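Local coordinates for protein beta-galactoside-binding lectin (Gallus gallus, PDB 1QMJ) that binds beta-galactosides as a homodimeric galectin and may take part in regulating differentiation, at residues T39-F44 against L110-I115; P46-H51 against F78-K83; N55-N60 against A74-Q79. All coordinates share one frame; numbering follows the deposited sequence.

In the fold
All three contacts lie in the galectin beta-sandwich. Each joins one of two neighbouring strands, 39-47 and 56-63, of one sheet to a loop. Contacts 1 and 2 use successive parts of strand 39-47. Contact 3 uses strand 56-63. Contacts 2 and 3 sit close together, with centres about 8 Å apart, and share F78 and Q79. Contact 1 lies about 23 Å from contact 2 between centres, across the centre of the chain. Contact 1 is partly buried, aliphatic and rich in methionine. Contact 2 is aromatic and mostly buried. Contact 3 is partly buried and adds a bridging water to its ring packing. F44 and F78 touch, linking contact 1 to the other two.

Contact 1 (T39-F44 against L110-I115); sequences TLMLHF and LGMEKI
M41 stands at a classic beta bulge in strand 39-47 of the galectin beta-sandwich, where it and L42 both face V33. From there it packs on M112 and I115 of the loop that leads to strand 117-122. Its CG is anti to the backbone N (chi1 175°). The chain runs on extended and then bends at the thioether (chi3 -56°). This bend sets CE between two aliphatic groups: M41 CE lies 3.6 Å from M112 CB and 3.5 Å from I115 CG1. The side chains of M41 and I115 meet at about a right angle. The two methionines lie obliquely across each other, and each ends beside the root of the other. M112 SD comes to 3.9 Å from M41 CB.

M41 also touches V95 of the opposite sheet, and I115 touches V10 and V33. Two loop carbonyls have side-chain donors from outside: M112 O accepts from N108 ND2, and K114 O from K35 NZ. No hydrogen bond joins 39-44 to 110-115, so the contact rests on van der Waals packing.

Toward the partly exposed side, the methyl of T39 continues the apolar patch. T39 CG2 is 3.8 Å from M112 CE. One branch of L110 closes this end: L110 CD2 lies 3.5 Å from T39 CG2 and equally 3.5 Å from L40 O.

Contact 2 (P46-H51 against F78-K83); sequences PRFDCH and FQQGDK
P46 in strand 39-47 of the galectin beta-sandwich and F48 at the corner that follows it pack on the loop that leads into strand 83-90. That loop carries a type II beta turn from Q79 to D82. Three rings, those of P46, F48 and F78, carry the contact.

P46 presents its ring to F78. P46 CG sits over one face of the F78 ring, and P46 CB is 3.9 Å from F78 CD2. The two side chains meet at a slant.

The F48 ring is used on both its face and its rim. Its CG is anti to the carbonyl carbon (chi1 -70°), which swings the ring toward the backbone of F78-Q80. At the rim, F48 CE1 comes to 3.7 Å from F78 O, which lies near the ring plane. F48 CZ packs 3.9 Å from F78 CB, and the two phenylalanine side chains cross at about a right angle. F48 CE1 also reaches 3.8 Å from Q80 N.

This group is buried among other apolar side chains. F48 and F78 both touch I22 of strand 16-22, in the opposite sheet, and F48 meets F76 edge-to-face.

The turn side is closed by the aliphatic part of Q80, in a CH-pi contact. Q80 CG stands over the centre of one face of the F48 ring, 4.0 Å from its centroid and 12° off the normal.

Contact 3 (N55-N60 against A74-Q79); sequences NTVVCN and ADFPFQ
A water oxygen bridges V57 and D75. It accepts from V57 N at 2.7 Å and donates to D75 O at 2.6 Å. No direct hydrogen bond joins 55-60 to 74-79; this water gives them a polar link.

Beside it, the F76 side chain lies against the backbone of N55-T56. Its CG is anti to the backbone N (chi1 -165°), and the ring rests flat under the peptide. N55 CA stands 3.6 Å above the ring plane, over the centre. On the same face, N55 C is 3.5 Å from F76 CD1, and T56 N also lies over the ring. N55 CB makes a CH-pi contact there, 4.0 Å from the F76 centroid and 27° off the normal. On the opposite face of F76, F78 CD2 lies off-centre, toward the rim.

V57 fills the angle between the two phenylalanines with one methyl. V57 CG2 is 3.6 Å from F76 CD1. It also meets the edge of the F78 ring, near its plane, 3.9 Å from F78 CE2. V57 packs further on F44 and F104, while T56 turns away from the loop and its OG1 bonds to V54 O.

The backbone that F76 lies against is part of a G1 beta bulge, in which N55 (phi 43°) and T56 both face R47 on the adjacent strand of the galectin beta-sandwich.

Contact 1 (T39-F44 against L110-I115)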
loop_
_atom_site.group_PDB
_atom_site.type_symbol
_atom_site.label_atom_id
_atom_site.label_comp_id
_atom_site.label_asym_id
_atom_site.label_seq_id
_atom_site.Cartn_x
_atom_site.Cartn_y
_atom_site.Cartn_z
ATOM N N THR A 39 -17.500 -5.264 3.807
ATOM C CA THR A 39 -18.230 -4.467 2.810
ATOM C C THR A 39 -17.288 -4.075 1.677
ATOM O O THR A 39 -16.448 -3.176 1.823
ATOM C CB THR A 39 -18.797 -3.213 3.466
ATOM O OG1 THR A 39 -19.684 -3.582 4.514
ATOM C CG2 THR A 39 -19.579 -2.331 2.491
ATOM N N LEU A 40 -17.468 -4.772 0.575
ATOM C CA LEU A 40 -16.660 -4.573 -0.626
ATOM C C LEU A 40 -17.494 -4.063 -1.785
ATOM O O LEU A 40 -18.581 -4.586 -2.077
ATOM C CB LEU A 40 -16.033 -5.892 -1.068
ATOM C CG LEU A 40 -15.193 -6.551 0.017
ATOM C CD1 LEU A 40 -14.628 -7.905 -0.416
ATOM C CD2 LEU A 40 -13.988 -5.706 0.431
ATOM N N MET A 41 -16.953 -3.054 -2.413
ATOM C CA MET A 41 -17.574 -2.449 -3.569
ATOM C C MET A 41 -17.353 -3.379 -4.755
ATOM O O MET A 41 -18.181 -3.474 -5.668
ATOM C CB MET A 41 -16.947 -1.083 -3.846
ATOM C CG MET A 41 -17.476 -0.425 -5.122
ATOM S SD MET A 41 -16.504 0.976 -5.624
ATOM C CE MET A 41 -16.423 2.160 -4.298
ATOM N N LEU A 42 -16.221 -4.072 -4.722
ATOM C CA LEU A 42 -15.880 -4.994 -5.803
ATOM C C LEU A 42 -14.846 -6.049 -5.392
ATOM O O LEU A 42 -13.811 -5.734 -4.778
ATOM C CB LEU A 42 -15.298 -4.224 -6.974
ATOM C CG LEU A 42 -14.639 -5.134 -8.001
ATOM C CD1 LEU A 42 -15.639 -6.036 -8.724
ATOM C CD2 LEU A 42 -13.904 -4.359 -9.092
ATOM N N HIS A 43 -15.194 -7.265 -5.771
ATOM C CA HIS A 43 -14.381 -8.460 -5.539
ATOM C C HIS A 43 -13.974 -9.052 -6.894
ATOM O O HIS A 43 -14.629 -9.970 -7.410
ATOM C CB HIS A 43 -15.181 -9.505 -4.749
ATOM C CG HIS A 43 -14.408 -10.813 -4.530
ATOM N ND1 HIS A 43 -14.867 -12.032 -5.021
ATOM C CD2 HIS A 43 -13.237 -11.082 -3.890
ATOM C CE1 HIS A 43 -13.999 -12.969 -4.679
ATOM N NE2 HIS A 43 -13.022 -12.417 -4.004
ATOM N N PHE A 44 -12.900 -8.487 -7.427
ATOM C CA PHE A 44 -12.319 -8.907 -8.720
ATOM C C PHE A 44 -11.529 -10.183 -8.482
ATOM O O PHE A 44 -10.464 -10.170 -7.848
ATOM C CB PHE A 44 -11.403 -7.810 -9.242
ATOM C CG PHE A 44 -10.952 -8.055 -10.672
ATOM C CD1 PHE A 44 -11.862 -7.906 -11.722
ATOM C CD2 PHE A 44 -9.631 -8.429 -10.928
ATOM C CE1 PHE A 44 -11.448 -8.132 -13.037
ATOM C CE2 PHE A 44 -9.216 -8.655 -12.244
ATOM C CZ PHE A 44 -10.125 -8.507 -13.299
ATOM N N LEU A 110 -23.512 -0.929 -4.034
ATOM C CA LEU A 110 -23.573 -0.323 -2.710
ATOM C C LEU A 110 -23.685 1.199 -2.697
ATOM O O LEU A 110 -23.864 1.793 -1.634
ATOM C CB LEU A 110 -22.375 -0.784 -1.873
ATOM C CG LEU A 110 -22.416 -2.180 -1.234
ATOM C CD1 LEU A 110 -22.894 -3.230 -2.206
ATOM C CD2 LEU A 110 -21.042 -2.543 -0.719
ATOM N N GLY A 111 -23.574 1.826 -3.867
ATOM C CA GLY A 111 -23.664 3.278 -3.948
ATOM C C GLY A 111 -22.564 3.975 -3.161
ATOM O O GLY A 111 -22.701 5.127 -2.727
ATOM N N MET A 112 -21.455 3.266 -2.988
ATOM C CA MET A 112 -20.310 3.777 -2.255
ATOM C C MET A 112 -19.733 4.988 -3.002
ATOM O O MET A 112 -19.745 5.023 -4.235
ATOM C CB MET A 112 -19.272 2.663 -2.131
ATOM C CG MET A 112 -18.413 2.728 -0.899
ATOM S SD MET A 112 -17.413 1.244 -0.758
ATOM C CE MET A 112 -18.623 0.057 -0.284
ATOM N N GLU A 113 -19.262 5.985 -2.254
ATOM C CA GLU A 113 -18.694 7.196 -2.857
ATOM C C GLU A 113 -17.191 7.403 -2.661
ATOM O O GLU A 113 -16.630 8.399 -3.125
ATOM C CB GLU A 113 -19.466 8.448 -2.420
ATOM C CG GLU A 113 -19.820 8.512 -0.936
ATOM C CD GLU A 113 -21.276 8.156 -0.670
ATOM O OE1 GLU A 113 -22.163 8.932 -1.096
ATOM O OE2 GLU A 113 -21.532 7.104 -0.039
ATOM N N LYS A 114 -16.541 6.476 -1.967
ATOM C CA LYS A 114 -15.102 6.562 -1.758
ATOM C C LYS A 114 -14.592 5.206 -1.312
ATOM O O LYS A 114 -15.330 4.440 -0.690
ATOM C CB LYS A 114 -14.746 7.632 -0.714
ATOM C CG LYS A 114 -14.611 7.117 0.713
ATOM C CD LYS A 114 -14.139 8.194 1.674
ATOM C CE LYS A 114 -15.213 9.247 1.904
ATOM N NZ LYS A 114 -14.793 10.249 2.928
ATOM N N ILE A 115 -13.353 4.892 -1.673
ATOM C CA ILE A 115 -12.734 3.631 -1.287
ATOM C C ILE A 115 -11.753 3.892 -0.152
ATOM O O ILE A 115 -10.900 4.771 -0.250
ATOM C CB ILE A 115 -11.995 2.968 -2.476
ATOM C CG1 ILE A 115 -13.015 2.365 -3.449
ATOM C CG2 ILE A 115 -11.022 1.894 -1.980
ATOM C CD1 ILE A 115 -12.435 1.951 -4.795
#

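Contact 2 (P46-H51 against F78-K83)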
loop_
_atom_site.group_PDB
_atom_site.type_symbol
_atom_site.label_atom_id
_atom_site.label_comp_id
_atom_site.label_asym_id
_atom_site.label_seq_id
_atom_site.Cartn_x
_atom_site.Cartn_y
_atom_site.Cartn_z
ATOM N N PRO A 46 -10.120 -13.147 -10.818
ATOM C CA PRO A 46 -9.793 -14.007 -11.957
ATOM C C PRO A 46 -9.438 -15.418 -11.441
ATOM O O PRO A 46 -8.559 -15.550 -10.524
ATOM C CB PRO A 46 -8.601 -13.324 -12.593
ATOM C CG PRO A 46 -8.279 -12.079 -11.767
ATOM C CD PRO A 46 -9.248 -11.984 -10.627
ATOM N N ARG A 47 -10.098 -16.429 -12.014
ATOM C CA ARG A 47 -9.895 -17.854 -11.626
ATOM C C ARG A 47 -9.383 -18.704 -12.784
ATOM O O ARG A 47 -10.053 -18.855 -13.812
ATOM C CB ARG A 47 -11.205 -18.488 -11.190
ATOM C CG ARG A 47 -11.917 -17.708 -10.110
ATOM C CD ARG A 47 -13.125 -18.447 -9.570
ATOM N NE ARG A 47 -13.887 -17.652 -8.621
ATOM C CZ ARG A 47 -14.805 -18.156 -7.808
ATOM N NH1 ARG A 47 -15.086 -19.466 -7.822
ATOM N NH2 ARG A 47 -15.504 -17.424 -6.936
ATOM N N PHE A 48 -8.206 -19.253 -12.592
ATOM C CA PHE A 48 -7.583 -20.119 -13.599
ATOM C C PHE A 48 -8.221 -21.503 -13.496
ATOM O O PHE A 48 -8.715 -22.054 -14.486
ATOM C CB PHE A 48 -6.082 -20.181 -13.351
ATOM C CG PHE A 48 -5.414 -18.848 -13.676
ATOM C CD1 PHE A 48 -5.110 -18.528 -15.003
ATOM C CD2 PHE A 48 -5.115 -17.946 -12.649
ATOM C CE1 PHE A 48 -4.508 -17.303 -15.306
ATOM C CE2 PHE A 48 -4.512 -16.721 -12.951
ATOM C CZ PHE A 48 -4.209 -16.398 -14.280
ATOM N N ASP A 49 -8.186 -22.003 -12.291
ATOM C CA ASP A 49 -8.763 -23.300 -11.930
ATOM C C ASP A 49 -9.007 -23.288 -10.436
ATOM O O ASP A 49 -8.190 -23.789 -9.652
ATOM C CB ASP A 49 -7.817 -24.437 -12.301
ATOM C CG ASP A 49 -8.534 -25.787 -12.395
ATOM O OD1 ASP A 49 -9.621 -25.988 -11.726
ATOM O OD2 ASP A 49 -8.056 -26.723 -13.143
ATOM N N CYS A 50 -10.131 -22.703 -10.103
ATOM C CA CYS A 50 -10.557 -22.541 -8.722
ATOM C C CYS A 50 -12.073 -22.714 -8.601
ATOM O O CYS A 50 -12.847 -22.078 -9.327
ATOM C CB CYS A 50 -10.173 -21.131 -8.257
ATOM S SG CYS A 50 -10.061 -20.958 -6.412
ATOM N N HIS A 51 -12.438 -23.579 -7.681
ATOM C CA HIS A 51 -13.842 -23.888 -7.364
ATOM C C HIS A 51 -14.644 -24.303 -8.609
ATOM O O HIS A 51 -15.783 -23.859 -8.812
ATOM C CB HIS A 51 -14.517 -22.662 -6.757
ATOM C CG HIS A 51 -13.852 -22.209 -5.460
ATOM N ND1 HIS A 51 -13.372 -23.120 -4.525
ATOM C CD2 HIS A 51 -13.595 -20.974 -4.955
ATOM C CE1 HIS A 51 -12.856 -22.441 -3.518
ATOM N NE2 HIS A 51 -12.981 -21.160 -3.759
ATOM N N PHE A 78 -5.874 -13.123 -18.901
ATOM C CA PHE A 78 -4.758 -13.461 -17.971
ATOM C C PHE A 78 -4.167 -14.855 -18.216
ATOM O O PHE A 78 -4.855 -15.775 -18.666
ATOM C CB PHE A 78 -5.240 -13.427 -16.514
ATOM C CG PHE A 78 -5.916 -12.106 -16.116
ATOM C CD1 PHE A 78 -5.140 -10.971 -15.835
ATOM C CD2 PHE A 78 -7.313 -12.033 -16.031
ATOM C CE1 PHE A 78 -5.763 -9.768 -15.468
ATOM C CE2 PHE A 78 -7.933 -10.830 -15.665
ATOM C CZ PHE A 78 -7.159 -9.699 -15.384
ATOM N N GLN A 79 -2.885 -14.937 -17.892
ATOM C CA GLN A 79 -2.082 -16.165 -18.005
ATOM C C GLN A 79 -1.115 -16.219 -16.819
ATOM O O GLN A 79 -0.624 -15.184 -16.350
ATOM C CB GLN A 79 -1.292 -16.165 -19.319
ATOM C CG GLN A 79 -2.190 -16.244 -20.557
ATOM C CD GLN A 79 -1.407 -16.213 -21.874
ATOM O OE1 GLN A 79 -0.375 -15.549 -21.963
ATOM N NE2 GLN A 79 -1.841 -16.900 -22.916
ATOM N N GLN A 80 -0.863 -17.425 -16.355
ATOM C CA GLN A 80 0.041 -17.656 -15.214
ATOM C C GLN A 80 1.477 -17.247 -15.579
ATOM O O GLN A 80 1.959 -17.538 -16.683
ATOM C CB GLN A 80 0.041 -19.137 -14.826
ATOM C CG GLN A 80 -1.317 -19.637 -14.331
ATOM C CD GLN A 80 -1.409 -21.164 -14.306
ATOM O OE1 GLN A 80 -1.980 -21.732 -13.375
ATOM N NE2 GLN A 80 -0.873 -21.871 -15.283
ATOM N N GLY A 81 2.111 -16.579 -14.621
ATOM C CA GLY A 81 3.505 -16.095 -14.745
ATOM C C GLY A 81 3.544 -14.750 -15.468
ATOM O O GLY A 81 4.615 -14.254 -15.852
ATOM N N ASP A 82 2.373 -14.196 -15.628
ATOM C CA ASP A 82 2.192 -12.922 -16.313
ATOM C C ASP A 82 2.250 -11.743 -15.340
ATOM O O ASP A 82 1.626 -11.767 -14.269
ATOM C CB ASP A 82 0.834 -12.902 -17.002
ATOM C CG ASP A 82 0.896 -13.374 -18.451
ATOM O OD1 ASP A 82 1.903 -14.071 -18.858
ATOM O OD2 ASP A 82 -0.057 -13.075 -19.264
ATOM N N LYS A 83 3.012 -10.749 -15.763
ATOM C CA LYS A 83 3.191 -9.495 -15.020
ATOM C C LYS A 83 2.189 -8.489 -15.568
ATOM O O LYS A 83 2.320 -8.010 -16.704
ATOM C CB LYS A 83 4.614 -8.969 -15.211
ATOM C CG LYS A 83 5.661 -9.774 -14.440
ATOM C CD LYS A 83 7.024 -9.798 -15.134
ATOM C CE LYS A 83 7.981 -10.830 -14.536
ATOM N NZ LYS A 83 9.167 -11.066 -15.373
#

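Contact 3 (N55-N60 against A74-Q79)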
loop_
_atom_site.group_PDB
_atom_site.type_symbol
_atom_site.label_atom_id
_atom_site.label_comp_id
_atom_site.label_asym_id
_atom_site.label_seq_id
_atom_site.Cartn_x
_atom_site.Cartn_y
_atom_site.Cartn_z
ATOM N N ASN A 55 -10.421 -20.557 -15.990
ATOM C CA ASN A 55 -10.146 -19.309 -16.720
ATOM C C ASN A 55 -11.412 -18.451 -16.843
ATOM O O ASN A 55 -11.930 -18.226 -17.948
ATOM C CB ASN A 55 -9.638 -19.636 -18.121
ATOM C CG ASN A 55 -8.343 -20.447 -18.096
ATOM O OD1 ASN A 55 -7.595 -20.375 -17.121
ATOM N ND2 ASN A 55 -8.027 -21.221 -19.116
ATOM N N THR A 56 -11.874 -17.993 -15.693
ATOM C CA THR A 56 -13.072 -17.147 -15.599
ATOM C C THR A 56 -12.893 -16.063 -14.546
ATOM O O THR A 56 -12.411 -16.322 -13.435
ATOM C CB THR A 56 -14.295 -17.974 -15.190
ATOM O OG1 THR A 56 -14.488 -19.048 -16.093
ATOM C CG2 THR A 56 -15.588 -17.151 -15.173
ATOM N N VAL A 57 -13.287 -14.870 -14.922
ATOM C CA VAL A 57 -13.231 -13.721 -14.025
ATOM C C VAL A 57 -14.587 -13.578 -13.357
ATOM O O VAL A 57 -15.621 -13.467 -14.028
ATOM C CB VAL A 57 -12.917 -12.429 -14.790
ATOM C CG1 VAL A 57 -13.082 -11.174 -13.924
ATOM C CG2 VAL A 57 -11.485 -12.373 -15.326
ATOM N N VAL A 58 -14.558 -13.596 -12.053
ATOM C CA VAL A 58 -15.769 -13.452 -11.257
ATOM C C VAL A 58 -15.721 -12.121 -10.524
ATOM O O VAL A 58 -14.712 -11.774 -9.901
ATOM C CB VAL A 58 -15.883 -14.591 -10.233
ATOM C CG1 VAL A 58 -17.127 -14.476 -9.346
ATOM C CG2 VAL A 58 -15.965 -15.979 -10.876
ATOM N N CYS A 59 -16.816 -11.410 -10.635
ATOM C CA CYS A 59 -16.990 -10.106 -9.990
ATOM C C CYS A 59 -18.164 -10.206 -9.037
ATOM O O CYS A 59 -19.171 -10.858 -9.335
ATOM C CB CYS A 59 -17.266 -9.024 -11.036
ATOM S SG CYS A 59 -15.794 -8.650 -12.110
ATOM N N ASN A 60 -18.026 -9.566 -7.907
ATOM C CA ASN A 60 -19.071 -9.594 -6.890
ATOM C C ASN A 60 -18.841 -8.519 -5.845
ATOM O O ASN A 60 -17.734 -7.983 -5.708
ATOM C CB ASN A 60 -19.057 -10.960 -6.193
ATOM C CG ASN A 60 -20.414 -11.370 -5.626
ATOM O OD1 ASN A 60 -21.321 -10.545 -5.545
ATOM N ND2 ASN A 60 -20.610 -12.613 -5.222
ATOM N N ALA A 74 -16.943 -12.945 -19.618
ATOM C CA ALA A 74 -16.595 -13.783 -20.777
ATOM C C ALA A 74 -15.088 -13.745 -21.092
ATOM O O ALA A 74 -14.477 -14.771 -21.419
ATOM C CB ALA A 74 -17.347 -13.295 -22.017
ATOM N N ASP A 75 -14.508 -12.566 -20.991
ATOM C CA ASP A 75 -13.073 -12.365 -21.291
ATOM C C ASP A 75 -12.187 -12.710 -20.091
ATOM O O ASP A 75 -12.535 -12.434 -18.935
ATOM C CB ASP A 75 -12.813 -10.909 -21.667
ATOM C CG ASP A 75 -13.549 -10.491 -22.936
ATOM O OD1 ASP A 75 -13.120 -10.881 -24.088
ATOM O OD2 ASP A 75 -14.599 -9.748 -22.854
ATOM N N PHE A 76 -11.055 -13.310 -20.424
ATOM C CA PHE A 76 -10.035 -13.724 -19.445
ATOM C C PHE A 76 -8.639 -13.428 -20.017
ATOM O O PHE A 76 -7.912 -14.350 -20.421
ATOM C CB PHE A 76 -10.167 -15.218 -19.150
ATOM C CG PHE A 76 -9.393 -15.643 -17.902
ATOM C CD1 PHE A 76 -9.869 -15.303 -16.629
ATOM C CD2 PHE A 76 -8.208 -16.373 -18.033
ATOM C CE1 PHE A 76 -9.158 -15.694 -15.487
ATOM C CE2 PHE A 76 -7.496 -16.764 -16.893
ATOM C CZ PHE A 76 -7.970 -16.424 -15.620
ATOM N N PRO A 77 -8.259 -12.139 -20.094
ATOM C CA PRO A 77 -6.948 -11.708 -20.598
ATOM C C PRO A 77 -5.777 -12.068 -19.687
ATOM O O PRO A 77 -4.737 -11.342 -19.705
ATOM C CB PRO A 77 -7.019 -10.205 -20.606
ATOM C CG PRO A 77 -8.373 -9.802 -20.038
ATOM C CD PRO A 77 -9.138 -11.038 -19.678
ATOM N N PHE A 78 -5.874 -13.123 -18.901
ATOM C CA PHE A 78 -4.758 -13.461 -17.971
ATOM C C PHE A 78 -4.167 -14.855 -18.216
ATOM O O PHE A 78 -4.855 -15.775 -18.666
ATOM C CB PHE A 78 -5.240 -13.427 -16.514
ATOM C CG PHE A 78 -5.916 -12.106 -16.116
ATOM C CD1 PHE A 78 -5.140 -10.971 -15.835
ATOM C CD2 PHE A 78 -7.313 -12.033 -16.031
ATOM C CE1 PHE A 78 -5.763 -9.768 -15.468
ATOM C CE2 PHE A 78 -7.933 -10.830 -15.665
ATOM C CZ PHE A 78 -7.159 -9.699 -15.384
ATOM N N GLN A 79 -2.885 -14.937 -17.892
ATOM C CA GLN A 79 -2.082 -16.165 -18.005
ATOM C C GLN A 79 -1.115 -16.219 -16.819
ATOM O O GLN A 79 -0.624 -15.184 -16.350
ATOM C CB GLN A 79 -1.292 -16.165 -19.319
ATOM C CG GLN A 79 -2.190 -16.244 -20.557
ATOM C CD GLN A 79 -1.407 -16.213 -21.874
ATOM O OE1 GLN A 79 -0.375 -15.549 -21.963
ATOM N NE2 GLN A 79 -1.841 -16.900 -22.916
HETATM O O HOH W 1 -13.610 -14.444 -17.586
#